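Local coordinates for protein beta-N-acetylhexosaminidase (Streptomyces plicatus, PDB 1JAK) that hydrolyses terminal N-acetylhexosamine residues from the non-reducing ends of glycans as a family 20 glycosidase, probably by substrate-assisted catalysis, at residues D198-R202 / G215-V220; M253-N258 / V282-L287; N258-A262 / A273-Y277; M333-Q337 / L353-V359. All coordinates share one frame. Residues are numbered along the deposited sequence.

Interaction 1: residues D198-R202 / G215-V220; sequences DQGWR and GGSTEV
Irregular loop segments can be joined without regular strand pairing when one side chain reaches for a carbonyl of the other backbone, and 198-202 against 215-220 illustrates this. The two run antiparallel without forming a regular sheet, with CA atoms 4.9 Å apart at Gln199-Glu219 and 4.7 Å at Trp201-Gly216. Gln199 points toward its partner (chi1 m), its CG resting 3.6 Å from Val220 CG2, while its amide end bonds Arg168 and Gly279. Its carbonyl O receives a CA-H...O contact from Glu219 CA (3.5 Å) and shares a water with Gly215 O, at 2.8 Å from Gln199 O and 2.7 Å from Gly215 O. Arg202 starts away from the partner (m, m, t) but its guanidinium folds back, hydrogen-bonding Thr218 O through NH2 (2.9 Å) and NH1 (3.2 Å); Gly226 O and Ser167 O take further bonds. Gly200, at phi/psi 177/149, leaves room for that fold, since a CB there would strike Arg202 CZ. Trp201 N donates to Gly215 O (3.1 Å). This buried loop pairing in the (beta/alpha)8 barrel follows strand 190-194, brackets helix 210-213, and lays Trp201 on helices 258-263 and 292-307.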
loop_
_atom_site.group_PDB
_atom_site.type_symbol
_atom_site.label_atom_id
_atom_site.label_comp_id
_atom_site.label_asym_id
_atom_site.label_seq_id
_atom_site.Cartn_x
_atom_site.Cartn_y
_atom_site.Cartn_z
ATOM N N ASP A 198 -0.305 -16.338 -12.782
ATOM C CA ASP A 198 -0.781 -17.408 -13.641
ATOM C C ASP A 198 -2.038 -17.094 -14.427
ATOM O O ASP A 198 -2.202 -17.576 -15.551
ATOM C CB ASP A 198 -0.991 -18.672 -12.811
ATOM C CG ASP A 198 0.296 -19.154 -12.182
ATOM O OD1 ASP A 198 1.281 -19.335 -12.928
ATOM O OD2 ASP A 198 0.328 -19.341 -10.950
ATOM N N GLN A 199 -2.908 -16.269 -13.851
ATOM C CA GLN A 199 -4.169 -15.929 -14.497
ATOM C C GLN A 199 -4.152 -14.670 -15.359
ATOM O O GLN A 199 -5.169 -14.309 -15.957
ATOM C CB GLN A 199 -5.272 -15.820 -13.439
ATOM C CG GLN A 199 -5.427 -17.088 -12.596
ATOM C CD GLN A 199 -4.576 -17.078 -11.337
ATOM O OE1 GLN A 199 -3.547 -16.402 -11.268
ATOM N NE2 GLN A 199 -4.999 -17.843 -10.337
ATOM N N GLY A 200 -3.005 -14.002 -15.438
ATOM C CA GLY A 200 -2.947 -12.807 -16.256
ATOM C C GLY A 200 -1.637 -12.044 -16.248
ATOM O O GLY A 200 -0.905 -12.045 -15.258
ATOM N N TRP A 201 -1.348 -11.401 -17.376
ATOM C CA TRP A 201 -0.155 -10.577 -17.547
ATOM C C TRP A 201 -0.765 -9.198 -17.774
ATOM O O TRP A 201 -1.469 -8.991 -18.758
ATOM C CB TRP A 201 0.641 -11.032 -18.772
ATOM C CG TRP A 201 1.880 -10.235 -18.937
ATOM C CD1 TRP A 201 1.990 -8.993 -19.500
ATOM C CD2 TRP A 201 3.181 -10.575 -18.452
ATOM N NE1 TRP A 201 3.283 -8.538 -19.388
ATOM C CE2 TRP A 201 4.035 -9.491 -18.750
ATOM C CE3 TRP A 201 3.709 -11.695 -17.789
ATOM C CZ2 TRP A 201 5.392 -9.491 -18.408
ATOM C CZ3 TRP A 201 5.057 -11.698 -17.450
ATOM C CH2 TRP A 201 5.884 -10.599 -17.761
ATOM N N ARG A 202 -0.477 -8.255 -16.880
ATOM C CA ARG A 202 -1.123 -6.950 -16.948
ATOM C C ARG A 202 -0.369 -5.709 -17.412
ATOM O O ARG A 202 -0.847 -4.595 -17.194
ATOM C CB ARG A 202 -1.759 -6.656 -15.587
ATOM C CG ARG A 202 -2.581 -7.809 -15.007
ATOM C CD ARG A 202 -3.731 -8.227 -15.924
ATOM N NE ARG A 202 -4.567 -9.248 -15.294
ATOM C CZ ARG A 202 -5.386 -10.062 -15.955
ATOM N NH1 ARG A 202 -5.487 -9.976 -17.276
ATOM N NH2 ARG A 202 -6.088 -10.977 -15.297
ATOM N N GLY A 215 -1.823 -13.200 -22.978
ATOM C CA GLY A 215 -1.655 -13.454 -21.556
ATOM C C GLY A 215 -2.570 -12.642 -20.657
ATOM O O GLY A 215 -2.857 -13.040 -19.529
ATOM N N GLY A 216 -3.030 -11.497 -21.143
ATOM C CA GLY A 216 -3.916 -10.686 -20.328
ATOM C C GLY A 216 -5.368 -10.820 -20.747
ATOM O O GLY A 216 -6.227 -10.104 -20.232
ATOM N N SER A 217 -5.652 -11.754 -21.652
ATOM C CA SER A 217 -7.010 -11.925 -22.169
ATOM C C SER A 217 -8.070 -12.499 -21.232
ATOM O O SER A 217 -9.251 -12.491 -21.568
ATOM C CB SER A 217 -6.983 -12.741 -23.468
ATOM O OG SER A 217 -6.596 -14.083 -23.244
ATOM N N THR A 218 -7.673 -13.008 -20.073
ATOM C CA THR A 218 -8.668 -13.528 -19.144
ATOM C C THR A 218 -8.211 -13.329 -17.701
ATOM O O THR A 218 -7.265 -12.585 -17.443
ATOM C CB THR A 218 -8.991 -15.028 -19.432
ATOM O OG1 THR A 218 -10.177 -15.406 -18.717
ATOM C CG2 THR A 218 -7.837 -15.928 -19.028
ATOM N N GLU A 219 -8.899 -13.971 -16.766
ATOM C CA GLU A 219 -8.574 -13.850 -15.348
ATOM C C GLU A 219 -9.229 -15.006 -14.612
ATOM O O GLU A 219 -9.818 -15.895 -15.231
ATOM C CB GLU A 219 -9.118 -12.527 -14.788
ATOM C CG GLU A 219 -10.640 -12.372 -14.955
ATOM C CD GLU A 219 -11.170 -11.025 -14.488
ATOM O OE1 GLU A 219 -10.386 -10.052 -14.446
ATOM O OE2 GLU A 219 -12.383 -10.935 -14.179
ATOM N N VAL A 220 -9.127 -14.994 -13.288
ATOM C CA VAL A 220 -9.758 -16.035 -12.489
ATOM C C VAL A 220 -11.242 -16.070 -12.844
ATOM O O VAL A 220 -11.903 -15.028 -12.911
ATOM C CB VAL A 220 -9.613 -15.748 -10.977
ATOM C CG1 VAL A 220 -10.543 -16.663 -10.168
ATOM C CG2 VAL A 220 -8.173 -15.970 -10.551
HETATM O O HOH W 1 -4.932 -14.536 -18.725
#

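Interaction 2: residues M253-N258 / V282-L287; sequences MPGHTN and VGFSSL
Two loops of the barrel, each giving a residue to the inhibitor pocket, meet here: the one after strand 246-250 and the one before helix 292-307. Segment 253-258 begins with a cis peptide before Pro254, His256 adopts the left-handed helical conformation (54/42), and a helix starts after Thr257, its N-cap residue. The segments run antiparallel where they pair, with CA atoms 5.2 Å apart at Pro254-Leu287 and 4.7 Å at Gly255-Ser286. Along the other side, Val282 comes first, its CB 3.6 Å from His256 CE1. Gly283, at phi/psi 91/0, turns the chain, and Phe284 (chi1 p) brings its CE1 to 4.3 Å from Asn258 CB. Ser285 points toward the partner (chi1 p): OG lies 3.1 Å from His256 N and 3.2 Å from Thr257 N, and bonds Asp198, while a water bridges Ser285 O (2.7 Å) and His256 N (3.0 Å). Ser286 CA makes a CA-H...O contact of 3.4 Å with Pro254 O. Finally Leu287 N donates to Pro254 O (3.0 Å), which also accepts Thr257 OG1 (2.9 Å), and Leu287 CD1 packs 4.1 Å from Met253 CB. Polar contacts at Ser285 and Leu287 N thus alternate with apolar ones at Val282, Phe284 and the Leu287 side chain. The backbone at His256 is tied by water to 282-287, while its imidazole, bonded to Glu320 and Asp197, touches the bound inhibitor beside Val282.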
loop_
_atom_site.group_PDB
_atom_site.type_symbol
_atom_site.label_atom_id
_atom_site.label_comp_id
_atom_site.label_asym_id
_atom_site.label_seq_id
_atom_site.Cartn_x
_atom_site.Cartn_y
_atom_site.Cartn_z
ATOM N N MET A 253 8.678 -14.211 -10.852
ATOM C CA MET A 253 9.495 -15.207 -11.542
ATOM C C MET A 253 10.328 -15.984 -10.521
ATOM O O MET A 253 10.662 -15.459 -9.461
ATOM C CB MET A 253 10.414 -14.520 -12.559
ATOM C CG MET A 253 11.276 -13.419 -11.968
ATOM S SD MET A 253 12.263 -12.562 -13.219
ATOM C CE MET A 253 11.029 -11.433 -13.904
ATOM N N PRO A 254 10.671 -17.251 -10.822
ATOM C CA PRO A 254 10.348 -18.018 -12.027
ATOM C C PRO A 254 8.986 -18.700 -11.932
ATOM O O PRO A 254 8.504 -19.277 -12.906
ATOM C CB PRO A 254 11.494 -19.019 -12.103
ATOM C CG PRO A 254 11.711 -19.349 -10.664
ATOM C CD PRO A 254 11.627 -17.991 -9.976
ATOM N N GLY A 255 8.379 -18.643 -10.749
ATOM C CA GLY A 255 7.069 -19.244 -10.563
ATOM C C GLY A 255 5.978 -18.226 -10.851
ATOM O O GLY A 255 6.283 -17.064 -11.120
ATOM N N HIS A 256 4.716 -18.652 -10.799
ATOM C CA HIS A 256 3.586 -17.753 -11.059
ATOM C C HIS A 256 3.733 -17.065 -12.405
ATOM O O HIS A 256 3.435 -15.875 -12.552
ATOM C CB HIS A 256 3.497 -16.710 -9.944
ATOM C CG HIS A 256 2.934 -17.252 -8.671
ATOM N ND1 HIS A 256 1.585 -17.477 -8.496
ATOM C CD2 HIS A 256 3.536 -17.659 -7.529
ATOM C CE1 HIS A 256 1.381 -18.002 -7.300
ATOM N NE2 HIS A 256 2.548 -18.123 -6.693
ATOM N N THR A 257 4.157 -17.840 -13.395
ATOM C CA THR A 257 4.406 -17.326 -14.733
ATOM C C THR A 257 3.536 -17.919 -15.837
ATOM O O THR A 257 3.860 -17.774 -17.013
ATOM C CB THR A 257 5.879 -17.574 -15.114
ATOM O OG1 THR A 257 6.245 -18.911 -14.729
ATOM C CG2 THR A 257 6.795 -16.589 -14.408
ATOM N N ASN A 258 2.429 -18.570 -15.493
ATOM C CA ASN A 258 1.626 -19.175 -16.548
ATOM C C ASN A 258 1.135 -18.225 -17.635
ATOM O O ASN A 258 1.080 -18.606 -18.801
ATOM C CB ASN A 258 0.414 -19.918 -15.987
ATOM C CG ASN A 258 -0.260 -20.776 -17.046
ATOM O OD1 ASN A 258 0.263 -21.821 -17.428
ATOM N ND2 ASN A 258 -1.407 -20.321 -17.545
ATOM N N VAL A 282 -1.948 -22.427 -6.817
ATOM C CA VAL A 282 -0.633 -21.814 -6.990
ATOM C C VAL A 282 0.486 -22.855 -6.955
ATOM O O VAL A 282 0.293 -23.967 -6.460
ATOM C CB VAL A 282 -0.315 -20.788 -5.864
ATOM C CG1 VAL A 282 -1.422 -19.752 -5.760
ATOM C CG2 VAL A 282 -0.114 -21.508 -4.528
ATOM N N GLY A 283 1.646 -22.482 -7.497
ATOM C CA GLY A 283 2.823 -23.339 -7.462
ATOM C C GLY A 283 3.109 -24.316 -8.584
ATOM O O GLY A 283 4.131 -25.003 -8.548
ATOM N N PHE A 284 2.241 -24.358 -9.588
ATOM C CA PHE A 284 2.373 -25.304 -10.692
ATOM C C PHE A 284 3.121 -24.826 -11.932
ATOM O O PHE A 284 3.438 -25.629 -12.808
ATOM C CB PHE A 284 0.976 -25.756 -11.111
ATOM C CG PHE A 284 0.094 -24.627 -11.564
ATOM C CD1 PHE A 284 0.165 -24.155 -12.870
ATOM C CD2 PHE A 284 -0.782 -24.012 -10.672
ATOM C CE1 PHE A 284 -0.625 -23.084 -13.283
ATOM C CE2 PHE A 284 -1.576 -22.940 -11.074
ATOM C CZ PHE A 284 -1.497 -22.475 -12.382
ATOM N N SER A 285 3.395 -23.530 -12.018
ATOM C CA SER A 285 4.072 -22.982 -13.188
ATOM C C SER A 285 5.543 -22.658 -12.961
ATOM O O SER A 285 5.962 -22.369 -11.842
ATOM C CB SER A 285 3.353 -21.713 -13.642
ATOM O OG SER A 285 3.318 -20.777 -12.580
ATOM N N SER A 286 6.323 -22.697 -14.035
ATOM C CA SER A 286 7.739 -22.375 -13.938
ATOM C C SER A 286 8.380 -22.022 -15.271
ATOM O O SER A 286 8.117 -22.661 -16.290
ATOM C CB SER A 286 8.520 -23.541 -13.323
ATOM O OG SER A 286 9.907 -23.228 -13.262
ATOM N N LEU A 287 9.212 -20.984 -15.266
ATOM C CA LEU A 287 9.933 -20.620 -16.473
ATOM C C LEU A 287 10.924 -21.768 -16.611
ATOM O O LEU A 287 11.202 -22.460 -15.626
ATOM C CB LEU A 287 10.694 -19.310 -16.276
ATOM C CG LEU A 287 9.842 -18.059 -16.065
ATOM C CD1 LEU A 287 10.748 -16.849 -15.865
ATOM C CD2 LEU A 287 8.936 -17.860 -17.268
HETATM O O HOH W 2 4.690 -21.414 -9.648
#

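Interaction 3: residues N258-A262 / A273-Y277; sequences NAALA and APPLY
In this (beta/alpha)8 barrel the loop after strand 246-250 carries a short helix, 258-263, which is covered by an extended segment, 273-277, with polyproline-II-like backbone angles from Ala273 to Leu276. The two run antiparallel, CA atoms being 4.6 Å apart at Ala262-Ala273 and 7.0 Å at Asn258-Tyr277. Leu261 (m, t) sets CB 3.9 Å from Pro274 CD. Ala262 CB fits close under the segment, 3.2 Å from Pro274 O and 4.0 Å from Leu276 CD2; Leu276 (m, t) starts away from the helix yet bends its end back. A water joins Ala262 O (2.9 Å) and Pro274 O (2.7 Å). Tyr277 (chi1 t) leads its ring away to meet Phe284 edge-to-face, with OH bonded to Lys281 N. Asn258, in the first helical turn, points at the segment with chi1 t and chi2 74°, putting OD1 3.4 Å from Pro274 CB and ND2 3.0 Å from Pro275 O, in an almost perfectly linear hydrogen bond (179°).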
loop_
_atom_site.group_PDB
_atom_site.type_symbol
_atom_site.label_atom_id
_atom_site.label_comp_id
_atom_site.label_asym_id
_atom_site.label_seq_id
_atom_site.Cartn_x
_atom_site.Cartn_y
_atom_site.Cartn_z
ATOM N N ASN A 258 2.429 -18.570 -15.493
ATOM C CA ASN A 258 1.626 -19.175 -16.548
ATOM C C ASN A 258 1.135 -18.225 -17.635
ATOM O O ASN A 258 1.080 -18.606 -18.801
ATOM C CB ASN A 258 0.414 -19.918 -15.987
ATOM C CG ASN A 258 -0.260 -20.776 -17.046
ATOM O OD1 ASN A 258 0.263 -21.821 -17.428
ATOM N ND2 ASN A 258 -1.407 -20.321 -17.545
ATOM N N ALA A 259 0.767 -16.999 -17.276
ATOM C CA ALA A 259 0.272 -16.068 -18.290
ATOM C C ALA A 259 1.316 -15.866 -19.386
ATOM O O ALA A 259 0.980 -15.817 -20.569
ATOM C CB ALA A 259 -0.100 -14.732 -17.657
ATOM N N ALA A 260 2.579 -15.761 -18.992
ATOM C CA ALA A 260 3.658 -15.585 -19.960
ATOM C C ALA A 260 3.888 -16.883 -20.727
ATOM O O ALA A 260 4.026 -16.879 -21.953
ATOM C CB ALA A 260 4.943 -15.168 -19.249
ATOM N N LEU A 261 3.935 -17.991 -19.995
ATOM C CA LEU A 261 4.160 -19.304 -20.594
ATOM C C LEU A 261 3.086 -19.663 -21.609
ATOM O O LEU A 261 3.374 -20.282 -22.633
ATOM C CB LEU A 261 4.203 -20.381 -19.507
ATOM C CG LEU A 261 5.354 -20.288 -18.502
ATOM C CD1 LEU A 261 5.124 -21.279 -17.372
ATOM C CD2 LEU A 261 6.676 -20.563 -19.207
ATOM N N ALA A 262 1.847 -19.279 -21.320
ATOM C CA ALA A 262 0.731 -19.575 -22.209
ATOM C C ALA A 262 0.787 -18.729 -23.477
ATOM O O ALA A 262 0.210 -19.094 -24.501
ATOM C CB ALA A 262 -0.592 -19.331 -21.484
ATOM N N ALA A 273 2.897 -24.379 -25.159
ATOM C CA ALA A 273 2.259 -23.368 -24.330
ATOM C C ALA A 273 1.110 -23.984 -23.540
ATOM O O ALA A 273 0.254 -24.669 -24.107
ATOM C CB ALA A 273 1.740 -22.233 -25.204
ATOM N N PRO A 274 1.088 -23.772 -22.215
ATOM C CA PRO A 274 0.003 -24.328 -21.401
ATOM C C PRO A 274 -1.235 -23.488 -21.699
ATOM O O PRO A 274 -1.127 -22.408 -22.279
ATOM C CB PRO A 274 0.485 -24.107 -19.964
ATOM C CG PRO A 274 1.972 -23.937 -20.090
ATOM C CD PRO A 274 2.115 -23.150 -21.364
ATOM N N PRO A 275 -2.425 -23.968 -21.321
ATOM C CA PRO A 275 -3.616 -23.160 -21.598
ATOM C C PRO A 275 -3.619 -21.942 -20.677
ATOM O O PRO A 275 -2.861 -21.891 -19.705
ATOM C CB PRO A 275 -4.772 -24.102 -21.249
ATOM C CG PRO A 275 -4.165 -25.482 -21.321
ATOM C CD PRO A 275 -2.785 -25.284 -20.766
ATOM N N LEU A 276 -4.454 -20.958 -20.990
ATOM C CA LEU A 276 -4.580 -19.796 -20.120
ATOM C C LEU A 276 -5.179 -20.391 -18.849
ATOM O O LEU A 276 -5.996 -21.311 -18.926
ATOM C CB LEU A 276 -5.537 -18.773 -20.736
ATOM C CG LEU A 276 -4.971 -18.019 -21.942
ATOM C CD1 LEU A 276 -6.087 -17.293 -22.677
ATOM C CD2 LEU A 276 -3.909 -17.040 -21.470
ATOM N N TYR A 277 -4.774 -19.885 -17.689
ATOM C CA TYR A 277 -5.264 -20.419 -16.418
ATOM C C TYR A 277 -6.330 -19.548 -15.758
ATOM O O TYR A 277 -6.146 -18.340 -15.599
ATOM C CB TYR A 277 -4.087 -20.609 -15.456
ATOM C CG TYR A 277 -4.456 -21.305 -14.168
ATOM C CD1 TYR A 277 -4.912 -22.624 -14.171
ATOM C CD2 TYR A 277 -4.351 -20.646 -12.945
ATOM C CE1 TYR A 277 -5.255 -23.269 -12.989
ATOM C CE2 TYR A 277 -4.692 -21.282 -11.753
ATOM C CZ TYR A 277 -5.143 -22.594 -11.784
ATOM O OH TYR A 277 -5.494 -23.226 -10.612
HETATM O O HOH W 3 -1.845 -21.071 -24.557
#

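Interaction 4: residues M333-Q337 / L353-V359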
loop_
_atom_site.group_PDB
_atom_site.type_symbol
_atom_site.label_atom_id
_atom_site.label_comp_id
_atom_site.label_asym_id
_atom_site.label_seq_id
_atom_site.Cartn_x
_atom_site.Cartn_y
_atom_site.Cartn_z
ATOM N N MET A 333 17.869 -17.267 -9.779
ATOM C CA MET A 333 17.979 -16.005 -9.057
ATOM C C MET A 333 19.379 -15.410 -9.130
ATOM O O MET A 333 19.536 -14.191 -9.136
ATOM C CB MET A 333 17.546 -16.187 -7.602
ATOM C CG MET A 333 16.046 -16.409 -7.462
ATOM S SD MET A 333 15.108 -15.071 -8.252
ATOM C CE MET A 333 13.501 -15.251 -7.430
ATOM N N LYS A 334 20.396 -16.263 -9.190
ATOM C CA LYS A 334 21.770 -15.779 -9.285
ATOM C C LYS A 334 21.945 -15.050 -10.619
ATOM O O LYS A 334 22.634 -14.030 -10.708
ATOM C CB LYS A 334 22.749 -16.956 -9.208
ATOM C CG LYS A 334 24.218 -16.572 -9.368
ATOM C CD LYS A 334 24.745 -15.839 -8.145
ATOM C CE LYS A 334 26.234 -15.541 -8.280
ATOM N NZ LYS A 334 26.804 -14.979 -7.022
ATOM N N ARG A 335 21.295 -15.578 -11.650
ATOM C CA ARG A 335 21.372 -15.016 -12.994
ATOM C C ARG A 335 20.500 -13.785 -13.230
ATOM O O ARG A 335 20.911 -12.857 -13.929
ATOM C CB ARG A 335 20.998 -16.090 -14.018
ATOM C CG ARG A 335 21.920 -17.301 -14.009
ATOM C CD ARG A 335 21.301 -18.478 -14.744
ATOM N NE ARG A 335 22.179 -19.645 -14.731
ATOM C CZ ARG A 335 21.801 -20.872 -15.074
ATOM N NH1 ARG A 335 20.553 -21.100 -15.460
ATOM N NH2 ARG A 335 22.672 -21.874 -15.033
ATOM N N VAL A 336 19.305 -13.764 -12.647
ATOM C CA VAL A 336 18.392 -12.647 -12.873
ATOM C C VAL A 336 18.505 -11.424 -11.963
ATOM O O VAL A 336 18.224 -10.309 -12.402
ATOM C CB VAL A 336 16.920 -13.124 -12.856
ATOM C CG1 VAL A 336 16.698 -14.152 -13.953
ATOM C CG2 VAL A 336 16.578 -13.708 -11.499
ATOM N N GLN A 337 18.906 -11.603 -10.709
ATOM C CA GLN A 337 19.009 -10.446 -9.820
ATOM C C GLN A 337 19.851 -9.317 -10.412
ATOM O O GLN A 337 19.460 -8.150 -10.347
ATOM C CB GLN A 337 19.578 -10.843 -8.455
ATOM C CG GLN A 337 18.645 -11.692 -7.609
ATOM C CD GLN A 337 19.187 -11.923 -6.213
ATOM O OE1 GLN A 337 19.080 -11.060 -5.341
ATOM N NE2 GLN A 337 19.788 -13.090 -5.998
ATOM N N LEU A 353 13.629 -15.607 -1.631
ATOM C CA LEU A 353 14.880 -15.128 -2.218
ATOM C C LEU A 353 16.027 -15.220 -1.210
ATOM O O LEU A 353 17.198 -15.290 -1.598
ATOM C CB LEU A 353 14.727 -13.676 -2.699
ATOM C CG LEU A 353 15.936 -13.026 -3.388
ATOM C CD1 LEU A 353 16.311 -13.810 -4.638
ATOM C CD2 LEU A 353 15.602 -11.590 -3.759
ATOM N N ALA A 354 15.692 -15.223 0.078
ATOM C CA ALA A 354 16.701 -15.311 1.132
ATOM C C ALA A 354 17.446 -16.637 1.044
ATOM O O ALA A 354 18.542 -16.790 1.593
ATOM C CB ALA A 354 16.049 -15.166 2.502
ATOM N N GLY A 355 16.842 -17.600 0.356
ATOM C CA GLY A 355 17.479 -18.893 0.194
ATOM C C GLY A 355 18.223 -18.982 -1.126
ATOM O O GLY A 355 18.712 -20.050 -1.495
ATOM N N ALA A 356 18.322 -17.859 -1.836
ATOM C CA ALA A 356 19.002 -17.829 -3.126
ATOM C C ALA A 356 20.004 -16.683 -3.241
ATOM O O ALA A 356 20.107 -16.033 -4.284
ATOM C CB ALA A 356 17.978 -17.745 -4.252
ATOM N N GLU A 357 20.728 -16.437 -2.155
ATOM C CA GLU A 357 21.759 -15.406 -2.101
ATOM C C GLU A 357 21.356 -14.023 -2.617
ATOM O O GLU A 357 21.695 -13.640 -3.741
ATOM C CB GLU A 357 22.998 -15.890 -2.860
ATOM C CG GLU A 357 24.182 -14.945 -2.791
ATOM C CD GLU A 357 25.407 -15.497 -3.492
ATOM O OE1 GLU A 357 25.287 -15.913 -4.664
ATOM O OE2 GLU A 357 26.492 -15.511 -2.872
ATOM N N PRO A 358 20.631 -13.251 -1.794
ATOM C CA PRO A 358 20.202 -11.907 -2.194
ATOM C C PRO A 358 21.425 -11.052 -2.516
ATOM O O PRO A 358 22.437 -11.127 -1.814
ATOM C CB PRO A 358 19.471 -11.394 -0.955
ATOM C CG PRO A 358 18.945 -12.645 -0.321
ATOM C CD PRO A 358 20.108 -13.595 -0.460
ATOM N N VAL A 359 21.340 -10.248 -3.571
ATOM C CA VAL A 359 22.455 -9.382 -3.938
ATOM C C VAL A 359 22.518 -8.208 -2.971
ATOM O O VAL A 359 21.567 -7.941 -2.238
ATOM C CB VAL A 359 22.316 -8.829 -5.379
ATOM C CG1 VAL A 359 22.412 -9.964 -6.383
ATOM C CG2 VAL A 359 20.993 -8.086 -5.535
#
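Gln337 lays its side chain over the loop residues 356-359 and has the most surface covered in this contact, its CD also resting 3.8 Å from Leu353 CD1. The setting is the (beta/alpha)8 barrel: helix 326-342 packs on the loop that links strands 346-350 and 363-366. One amide group, extended by the m, t rotamer, reads the backbone in both senses, NE2 donating to Glu357 O (3.0 Å) and OE1 accepting from Val359 N (3.0 Å). Glu357, at positive phi (49/79), bends the chain before it runs on extended through Pro358, leaving Glu357 O and Val359 N on the side facing the amide. One helical turn back, Met333 adds apolar packing, with CB 3.7 Å from Ala356 CB and CG 3.8 Å from Leu353 CD1, where the 3-10 segment lies. The helix thus offers residues i and i+4 to the loop, and the neighbouring Lys334 lies at the solvent-exposed edge of the contact. There NZ forms a salt bridge with Glu357 OE1 at 3.0 Å.

Interactions 1 and 2 are buried, whereas 3 and 4 lie partly at the surface, yet all four join loops or helices of one barrel domain. The first three form a continuous cluster: Asp198 OD1 lies 2.5 Å from Ser285 OG and 2.9 Å from Asn258 N, and Asn258 belongs to both 2 and 3, the latter nested inside the loop that 2 closes. Interaction 4 touches only 2, through Met333 CE, 3.5 Å from Met253 O. Interactions 1 to 3 each have a water between backbone atoms; 1 adds an arginine on a carbonyl, 2 apolar packing at Leu287, 3 prolines and one asparagine hydrogen bond over the short helix 258-263. A salt bridge appears only in interaction 4, between two exposed side chains.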